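Local atomic coordinates of putative mannose-6-phosphate isomerase YvyI (Bacillus subtilis, PDB entry 1QWR), a protein that probably catalyses the zinc-dependent interconversion of D-mannose 6-phosphate and D-fructose 6-phosphate. Residues A[22-25]-A[26-30]. Sequence-based numbering, arbitrary orientation.
With ACT (acetate ion), chain F; FMT (formic acid), chain G.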
loop_
_atom_site.group_PDB
_atom_site.type_symbol
_atom_site.label_atom_id
_atom_site.label_comp_id
_atom_site.label_asym_id
_atom_site.label_seq_id
_atom_site.Cartn_x
_atom_site.Cartn_y
_atom_site.Cartn_z
ATOM N N GLY A 22 -15.537 0.502 5.814
ATOM C CA GLY A 22 -16.335 -0.182 6.819
ATOM C C GLY A 22 -15.712 -0.075 8.200
ATOM O O GLY A 22 -15.167 0.967 8.553
ATOM N N THR A 23 -15.786 -1.162 8.973
ATOM C CA THR A 23 -15.236 -1.191 10.331
ATOM C C THR A 23 -14.216 -2.318 10.494
ATOM O O THR A 23 -13.760 -2.568 11.602
ATOM C CB THR A 23 -16.362 -1.405 11.424
ATOM O OG1 THR A 23 -17.015 -2.657 11.198
ATOM C CG2 THR A 23 -17.407 -0.297 11.376
ATOM N N ALA A 24 -13.846 -2.992 9.407
ATOM C CA ALA A 24 -12.894 -4.099 9.512
ATOM C C ALA A 24 -11.565 -3.710 10.169
ATOM O O ALA A 24 -10.913 -4.549 10.798
ATOM C CB ALA A 24 -12.639 -4.724 8.129
ATOM N N LEU A 25 -11.161 -2.450 10.031
ATOM C CA LEU A 25 -9.891 -2.021 10.631
ATOM C C LEU A 25 -10.001 -2.073 12.150
ATOM O O LEU A 25 -9.020 -2.325 12.856
ATOM C CB LEU A 25 -9.522 -0.608 10.155
ATOM C CG LEU A 25 -9.084 -0.601 8.684
ATOM C CD1 LEU A 25 -9.062 0.819 8.113
ATOM C CD2 LEU A 25 -7.669 -1.220 8.608
ATOM N N ARG A 26 -11.200 -1.833 12.664
ATOM C CA ARG A 26 -11.381 -1.920 14.100
ATOM C C ARG A 26 -11.618 -3.382 14.477
ATOM O O ARG A 26 -10.998 -3.903 15.401
ATOM C CB ARG A 26 -12.581 -1.084 14.567
ATOM C CG ARG A 26 -12.848 -1.284 16.062
ATOM C CD ARG A 26 -13.986 -0.433 16.573
ATOM N NE ARG A 26 -15.256 -0.762 15.944
ATOM C CZ ARG A 26 -16.047 0.146 15.386
ATOM N NH1 ARG A 26 -15.685 1.421 15.381
ATOM N NH2 ARG A 26 -17.206 -0.217 14.850
ATOM N N ASP A 27 -12.500 -4.057 13.740
ATOM C CA ASP A 27 -12.843 -5.457 14.059
ATOM C C ASP A 27 -11.691 -6.470 13.949
ATOM O O ASP A 27 -11.591 -7.406 14.749
ATOM C CB ASP A 27 -14.011 -5.950 13.167
ATOM C CG ASP A 27 -15.277 -5.097 13.308
ATOM O OD1 ASP A 27 -15.528 -4.549 14.401
ATOM O OD2 ASP A 27 -16.036 -4.987 12.318
ATOM N N ARG A 28 -10.813 -6.281 12.974
ATOM C CA ARG A 28 -9.724 -7.223 12.772
ATOM C C ARG A 28 -8.354 -6.774 13.266
ATOM O O ARG A 28 -7.491 -7.616 13.519
ATOM C CB ARG A 28 -9.663 -7.587 11.288
ATOM C CG ARG A 28 -11.034 -7.970 10.770
ATOM C CD ARG A 28 -11.019 -8.470 9.349
ATOM N NE ARG A 28 -10.211 -9.677 9.203
ATOM C CZ ARG A 28 -10.296 -10.499 8.164
ATOM N NH1 ARG A 28 -11.158 -10.239 7.190
ATOM N NH2 ARG A 28 -9.521 -11.568 8.099
ATOM N N PHE A 29 -8.153 -5.465 13.422
ATOM C CA PHE A 29 -6.864 -4.952 13.888
ATOM C C PHE A 29 -6.948 -4.209 15.233
ATOM O O PHE A 29 -5.922 -3.753 15.765
ATOM C CB PHE A 29 -6.245 -4.021 12.820
ATOM C CG PHE A 29 -5.743 -4.744 11.595
ATOM C CD1 PHE A 29 -4.471 -5.299 11.571
ATOM C CD2 PHE A 29 -6.571 -4.928 10.489
ATOM C CE1 PHE A 29 -4.020 -6.040 10.467
ATOM C CE2 PHE A 29 -6.134 -5.663 9.390
ATOM C CZ PHE A 29 -4.862 -6.223 9.375
ATOM N N GLY A 30 -8.161 -4.079 15.778
ATOM C CA GLY A 30 -8.324 -3.397 17.052
ATOM C C GLY A 30 -8.129 -1.890 17.028
ATOM O O GLY A 30 -8.035 -1.234 18.088
HETATM C C ACT F . -13.687 2.896 18.437
HETATM O O ACT F . -12.875 3.277 19.325
HETATM O OXT ACT F . -13.527 3.100 17.198
HETATM C CH3 ACT F . -14.784 1.930 18.866
HETATM C C FMT G . -13.226 -8.819 4.147
HETATM O O1 FMT G . -12.746 -9.980 3.904
HETATM O O2 FMT G . -12.736 -8.299 5.213
#
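Thr23 and Asp27 meet on the first turn of the short helix 24-29, where Thr23 OG1 gives its proton to Asp27 OD2 at 2.8 Å. The hydroxyl comes from above the carboxylate plane, 39° out of it. With chi1 at 61°, OG1 lies between the backbone N and carbonyl carbon of Thr23, and Asp27 brings its carboxylate back to it. Thr23 occupies the N-cap position, yet its side chain caps no backbone N-H. Its carbonyl is gripped twice: Asp27 N reaches Thr23 O nearly straight (2.9 Å, 173°) in the carbonyl plane, whereas Arg26 N arrives from above that plane in a more bent bond. On the other branch, Thr23 CG2 packs against Arg26 NH2 at 3.5 Å. NH2 forms a salt bridge with Glu36, and NH1 hydrogen-bonds at the guanidinium edge to an acetate ion, probably from the crystallisation liquor. Further on, Arg28 N binds Ala24 O at 2.8 Å, and the Arg28 side chain runs on to a salt bridge with Asp125. Leu25 CD2 touches Phe29 CD2 at 4.3 Å, one turn apart; both side chains also rest on Leu89 of strand 85-92. Phe29 N to Leu25 O is a weak third i to i+4 bond, and at Gly30, with positive phi, the chain leaves helical geometry. The result is a short helix with a polar Thr23-Asp27 pair at its N-terminal end and an apolar Leu25-Phe29 side, packed against strands of the cupin-type catalytic domain away from the zinc site.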